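Local structure of 1,4-beta-N-Acetylmuramidase M1 (Streptomyces coelicolor, 1JFX) at residues Ala61-Thr73 with Tyr109-Phe123. The protein hydrolyses the beta-1,4 links between N-acetylmuramic acid and N-acetylglucosamine in peptidoglycan, acting on both plain and O-acetylated muramic acid as a secreted bacteriolytic lysozyme. Residues are numbered along the deposited sequence; the frame is centred on the assembly and turned at random.
Sequences AYHFARPNASSGT and YGLSTTQMRTWINDF
The backbones of 61-73 and 109-123 come closest at two places, with CA atoms 4.2 Å apart at G72 and F123 and 5.2 Å apart at N68 and Y109, so the loop leaving strand 58-64 and the start of helix 72-81 both lean on helix 113-131 and the turn before it. With CG anti to the backbone N (chi1 -162°), the W119 indole reaches into the gap between P67 and G72 and is clamped on both faces. CA of G72 sits 3.6 Å from the centroid of its six-membered ring, while P67 CB lies over the five-membered ring on the opposite face. W119 NE1 donates in plane to a lone pair of S70 O, at 2.8 Å and nearly straight (168°). Having no side chain, G72 lets helix 72-81 start directly against helix 113-131, its CA facing both indole and W119 O.

P67 is wedged between two aromatics, its CD 3.4 Å from the Y109 ring centroid; bonded to nitrogen, CD is probably slightly polarised, which suits this face. N68 OD1 comes to the ring's edge, 3.3 Å from Y109 CD1, the amide nearly parallel to the ring. Y109 OH hydrogen-bonds to the backbone O of E100, a predicted active-site residue. F123 CE2 meets H63 CD2 at 3.7 Å, the rings near parallel (26°) but slid apart, and waters join D122 to G72 N and T73 OG1.

Within this beta-alpha-barrel, the contact joins two neighbouring helices: aromatic faces supply the packing, and one straight bond satisfies the indole N-H and restrains the ring's rotation.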
loop_
_atom_site.group_PDB
_atom_site.type_symbol
_atom_site.label_atom_id
_atom_site.label_comp_id
_atom_site.label_asym_id
_atom_site.label_seq_id
_atom_site.Cartn_x
_atom_site.Cartn_y
_atom_site.Cartn_z
ATOM N N ALA A 61 3.175 -2.423 -5.787
ATOM C CA ALA A 61 2.549 -3.644 -5.269
ATOM C C ALA A 61 2.359 -3.553 -3.762
ATOM O O ALA A 61 3.040 -2.776 -3.093
ATOM C CB ALA A 61 3.432 -4.831 -5.579
ATOM N N TYR A 62 1.427 -4.330 -3.223
ATOM C CA TYR A 62 1.264 -4.341 -1.772
ATOM C C TYR A 62 1.176 -5.765 -1.232
ATOM O O TYR A 62 0.767 -6.705 -1.932
ATOM C CB TYR A 62 0.057 -3.480 -1.312
ATOM C CG TYR A 62 -1.349 -4.017 -1.525
ATOM C CD1 TYR A 62 -1.923 -4.905 -0.611
ATOM C CD2 TYR A 62 -2.147 -3.543 -2.568
ATOM C CE1 TYR A 62 -3.257 -5.294 -0.723
ATOM C CE2 TYR A 62 -3.489 -3.932 -2.694
ATOM C CZ TYR A 62 -4.034 -4.798 -1.761
ATOM O OH TYR A 62 -5.358 -5.140 -1.813
ATOM N N HIS A 63 1.612 -5.912 0.008
ATOM C CA HIS A 63 1.602 -7.188 0.711
ATOM C C HIS A 63 0.634 -7.119 1.870
ATOM O O HIS A 63 0.740 -6.206 2.697
ATOM C CB HIS A 63 2.982 -7.482 1.293
ATOM C CG HIS A 63 3.019 -8.698 2.168
ATOM N ND1 HIS A 63 2.989 -9.980 1.661
ATOM C CD2 HIS A 63 3.053 -8.825 3.517
ATOM C CE1 HIS A 63 3.003 -10.846 2.661
ATOM N NE2 HIS A 63 3.041 -10.171 3.799
ATOM N N PHE A 64 -0.311 -8.060 1.932
ATOM C CA PHE A 64 -1.238 -8.092 3.059
ATOM C C PHE A 64 -0.566 -8.926 4.160
ATOM O O PHE A 64 -0.413 -10.147 4.051
ATOM C CB PHE A 64 -2.573 -8.712 2.648
ATOM C CG PHE A 64 -3.652 -8.557 3.689
ATOM C CD1 PHE A 64 -3.603 -9.283 4.872
ATOM C CD2 PHE A 64 -4.713 -7.675 3.482
ATOM C CE1 PHE A 64 -4.612 -9.137 5.853
ATOM C CE2 PHE A 64 -5.724 -7.520 4.449
ATOM C CZ PHE A 64 -5.667 -8.254 5.635
ATOM N N ALA A 65 -0.144 -8.248 5.220
ATOM C CA ALA A 65 0.545 -8.910 6.322
ATOM C C ALA A 65 -0.301 -9.856 7.165
ATOM O O ALA A 65 -1.467 -9.601 7.406
ATOM C CB ALA A 65 1.138 -7.856 7.251
ATOM N N ARG A 66 0.322 -10.939 7.625
ATOM C CA ARG A 66 -0.312 -11.863 8.566
ATOM C C ARG A 66 0.821 -12.062 9.580
ATOM O O ARG A 66 1.542 -13.066 9.550
ATOM C CB ARG A 66 -0.687 -13.187 7.902
ATOM C CG ARG A 66 -1.789 -13.060 6.839
ATOM C CD ARG A 66 -3.126 -12.567 7.410
ATOM N NE ARG A 66 -4.180 -12.790 6.424
ATOM C CZ ARG A 66 -5.034 -13.804 6.470
ATOM N NH1 ARG A 66 -4.967 -14.683 7.470
ATOM N NH2 ARG A 66 -5.930 -13.964 5.503
ATOM N N PRO A 67 0.996 -11.097 10.492
ATOM C CA PRO A 67 2.059 -11.168 11.496
ATOM C C PRO A 67 2.115 -12.420 12.371
ATOM O O PRO A 67 3.148 -12.704 12.965
ATOM C CB PRO A 67 1.859 -9.877 12.299
ATOM C CG PRO A 67 1.354 -8.921 11.258
ATOM C CD PRO A 67 0.318 -9.786 10.542
ATOM N N ASN A 68 1.012 -13.159 12.459
ATOM C CA ASN A 68 0.973 -14.383 13.264
ATOM C C ASN A 68 1.656 -15.543 12.547
ATOM O O ASN A 68 2.101 -16.489 13.186
ATOM C CB ASN A 68 -0.474 -14.820 13.493
ATOM C CG ASN A 68 -1.212 -15.060 12.179
ATOM O OD1 ASN A 68 -1.489 -14.118 11.444
ATOM N ND2 ASN A 68 -1.511 -16.327 11.866
ATOM N N ALA A 69 1.730 -15.457 11.220
ATOM C CA ALA A 69 2.246 -16.544 10.398
ATOM C C ALA A 69 3.747 -16.717 10.227
ATOM O O ALA A 69 4.202 -17.823 9.936
ATOM C CB ALA A 69 1.585 -16.478 9.013
ATOM N N SER A 70 4.505 -15.644 10.393
ATOM C CA SER A 70 5.958 -15.696 10.246
ATOM C C SER A 70 6.477 -14.333 10.659
ATOM O O SER A 70 5.689 -13.427 10.919
ATOM C CB SER A 70 6.352 -15.969 8.791
ATOM O OG SER A 70 6.058 -14.846 7.974
ATOM N N SER A 71 7.792 -14.185 10.715
ATOM C CA SER A 71 8.403 -12.921 11.115
ATOM C C SER A 71 8.257 -11.840 10.051
ATOM O O SER A 71 7.925 -12.131 8.902
ATOM C CB SER A 71 9.894 -13.126 11.393
ATOM O OG SER A 71 10.598 -13.361 10.171
ATOM N N GLY A 72 8.517 -10.599 10.450
ATOM C CA GLY A 72 8.439 -9.482 9.522
ATOM C C GLY A 72 9.524 -9.633 8.473
ATOM O O GLY A 72 9.337 -9.283 7.310
ATOM N N THR A 73 10.677 -10.149 8.886
ATOM C CA THR A 73 11.763 -10.362 7.942
ATOM C C THR A 73 11.332 -11.354 6.864
ATOM O O THR A 73 11.523 -11.107 5.671
ATOM C CB THR A 73 13.016 -10.922 8.649
ATOM O OG1 THR A 73 13.488 -9.958 9.596
ATOM C CG2 THR A 73 14.124 -11.219 7.631
ATOM N N TYR A 109 -3.196 -9.958 15.865
ATOM C CA TYR A 109 -2.477 -11.159 15.493
ATOM C C TYR A 109 -1.744 -11.923 16.583
ATOM O O TYR A 109 -0.813 -12.673 16.296
ATOM C CB TYR A 109 -1.501 -10.784 14.369
ATOM C CG TYR A 109 -2.181 -10.254 13.118
ATOM C CD1 TYR A 109 -2.665 -11.131 12.147
ATOM C CD2 TYR A 109 -2.338 -8.882 12.904
ATOM C CE1 TYR A 109 -3.285 -10.664 10.991
ATOM C CE2 TYR A 109 -2.960 -8.400 11.740
ATOM C CZ TYR A 109 -3.428 -9.298 10.795
ATOM O OH TYR A 109 -4.042 -8.837 9.652
ATOM N N GLY A 110 -2.160 -11.742 17.827
ATOM C CA GLY A 110 -1.521 -12.458 18.918
ATOM C C GLY A 110 -0.191 -11.880 19.349
ATOM O O GLY A 110 0.526 -12.492 20.135
ATOM N N LEU A 111 0.160 -10.714 18.823
ATOM C CA LEU A 111 1.408 -10.078 19.211
ATOM C C LEU A 111 1.164 -8.939 20.195
ATOM O O LEU A 111 0.178 -8.207 20.075
ATOM C CB LEU A 111 2.133 -9.530 17.971
ATOM C CG LEU A 111 2.558 -10.547 16.913
ATOM C CD1 LEU A 111 3.401 -9.840 15.848
ATOM C CD2 LEU A 111 3.361 -11.665 17.557
ATOM N N SER A 112 2.048 -8.797 21.180
ATOM C CA SER A 112 1.939 -7.692 22.125
ATOM C C SER A 112 2.288 -6.445 21.317
ATOM O O SER A 112 2.742 -6.555 20.169
ATOM C CB SER A 112 2.937 -7.843 23.283
ATOM O OG SER A 112 4.282 -7.816 22.821
ATOM N N THR A 113 2.075 -5.265 21.891
ATOM C CA THR A 113 2.392 -4.045 21.159
ATOM C C THR A 113 3.886 -4.009 20.869
ATOM O O THR A 113 4.295 -3.578 19.792
ATOM C CB THR A 113 1.988 -2.747 21.924
ATOM O OG1 THR A 113 2.577 -2.736 23.230
ATOM C CG2 THR A 113 0.462 -2.642 22.031
ATOM N N THR A 114 4.704 -4.477 21.816
ATOM C CA THR A 114 6.145 -4.475 21.604
ATOM C C THR A 114 6.539 -5.459 20.491
ATOM O O THR A 114 7.402 -5.156 19.660
ATOM C CB THR A 114 6.908 -4.824 22.913
ATOM O OG1 THR A 114 6.655 -3.803 23.890
ATOM C CG2 THR A 114 8.410 -4.908 22.658
ATOM N N GLN A 115 5.919 -6.636 20.465
ATOM C CA GLN A 115 6.239 -7.606 19.420
ATOM C C GLN A 115 5.793 -7.098 18.056
ATOM O O GLN A 115 6.434 -7.378 17.040
ATOM C CB GLN A 115 5.561 -8.950 19.682
ATOM C CG GLN A 115 6.108 -9.709 20.878
ATOM C CD GLN A 115 5.271 -10.933 21.183
ATOM O OE1 GLN A 115 4.042 -10.851 21.257
ATOM N NE2 GLN A 115 5.929 -12.081 21.358
ATOM N N MET A 116 4.689 -6.359 18.033
ATOM C CA MET A 116 4.178 -5.856 16.767
ATOM C C MET A 116 5.102 -4.764 16.255
ATOM O O MET A 116 5.338 -4.666 15.055
ATOM C CB MET A 116 2.760 -5.304 16.929
ATOM C CG MET A 116 2.123 -4.859 15.611
ATOM S SD MET A 116 1.952 -6.193 14.410
ATOM C CE MET A 116 0.493 -7.046 15.089
ATOM N N ARG A 117 5.620 -3.938 17.161
ATOM C CA ARG A 117 6.548 -2.892 16.750
ATOM C C ARG A 117 7.765 -3.561 16.118
ATOM O O ARG A 117 8.246 -3.138 15.071
ATOM C CB ARG A 117 6.988 -2.056 17.951
ATOM C CG ARG A 117 5.875 -1.196 18.495
ATOM C CD ARG A 117 6.321 -0.396 19.703
ATOM N NE ARG A 117 5.227 0.430 20.199
ATOM C CZ ARG A 117 5.382 1.412 21.083
ATOM N NH1 ARG A 117 6.586 1.682 21.571
ATOM N NH2 ARG A 117 4.337 2.144 21.451
ATOM N N THR A 118 8.262 -4.611 16.765
ATOM C CA THR A 118 9.416 -5.337 16.248
ATOM C C THR A 118 9.114 -5.931 14.880
ATOM O O THR A 118 9.941 -5.850 13.971
ATOM C CB THR A 118 9.826 -6.464 17.215
ATOM O OG1 THR A 118 10.262 -5.876 18.447
ATOM C CG2 THR A 118 10.972 -7.312 16.629
ATOM N N TRP A 119 7.931 -6.516 14.737
ATOM C CA TRP A 119 7.535 -7.137 13.473
ATOM C C TRP A 119 7.560 -6.116 12.327
ATOM O O TRP A 119 8.093 -6.387 11.239
ATOM C CB TRP A 119 6.125 -7.743 13.619
ATOM C CG TRP A 119 5.776 -8.771 12.551
ATOM C CD1 TRP A 119 5.832 -10.128 12.681
ATOM C CD2 TRP A 119 5.348 -8.513 11.201
ATOM N NE1 TRP A 119 5.467 -10.737 11.500
ATOM C CE2 TRP A 119 5.168 -9.768 10.575
ATOM C CE3 TRP A 119 5.102 -7.343 10.460
ATOM C CZ2 TRP A 119 4.755 -9.886 9.239
ATOM C CZ3 TRP A 119 4.690 -7.460 9.129
ATOM C CH2 TRP A 119 4.523 -8.720 8.536
ATOM N N ILE A 120 6.974 -4.947 12.569
ATOM C CA ILE A 120 6.924 -3.892 11.560
ATOM C C ILE A 120 8.334 -3.370 11.278
ATOM O O ILE A 120 8.705 -3.135 10.130
ATOM C CB ILE A 120 5.998 -2.741 12.036
ATOM C CG1 ILE A 120 4.550 -3.238 12.089
ATOM C CG2 ILE A 120 6.131 -1.536 11.102
ATOM C CD1 ILE A 120 3.611 -2.349 12.914
ATOM N N ASN A 121 9.133 -3.206 12.325
ATOM C CA ASN A 121 10.495 -2.723 12.135
ATOM C C ASN A 121 11.296 -3.727 11.298
ATOM O O ASN A 121 12.090 -3.343 10.426
ATOM C CB ASN A 121 11.183 -2.534 13.485
ATOM C CG ASN A 121 12.425 -1.687 13.376
ATOM O OD1 ASN A 121 12.354 -0.523 12.985
ATOM N ND2 ASN A 121 13.569 -2.262 13.712
ATOM N N ASP A 122 11.082 -5.015 11.562
ATOM C CA ASP A 122 11.785 -6.063 10.834
ATOM C C ASP A 122 11.368 -6.080 9.364
ATOM O O ASP A 122 12.209 -6.249 8.472
ATOM C CB ASP A 122 11.521 -7.437 11.462
ATOM C CG ASP A 122 12.243 -7.631 12.792
ATOM O OD1 ASP A 122 13.105 -6.796 13.142
ATOM O OD2 ASP A 122 11.954 -8.643 13.474
ATOM N N PHE A 123 10.073 -5.924 9.104
ATOM C CA PHE A 123 9.600 -5.906 7.729
ATOM C C PHE A 123 10.215 -4.704 7.012
ATOM O O PHE A 123 10.703 -4.813 5.882
ATOM C CB PHE A 123 8.064 -5.840 7.674
ATOM C CG PHE A 123 7.488 -6.063 6.292
ATOM C CD1 PHE A 123 7.563 -5.071 5.311
ATOM C CD2 PHE A 123 6.886 -7.278 5.968
ATOM C CE1 PHE A 123 7.039 -5.299 4.018
ATOM C CE2 PHE A 123 6.360 -7.514 4.696
ATOM C CZ PHE A 123 6.436 -6.524 3.713
HETATM O O HOH W 1 9.356 -9.944 13.213
HETATM O O HOH W 2 14.623 -7.484 9.285
HETATM O O HOH W 3 12.204 -10.834 11.770
#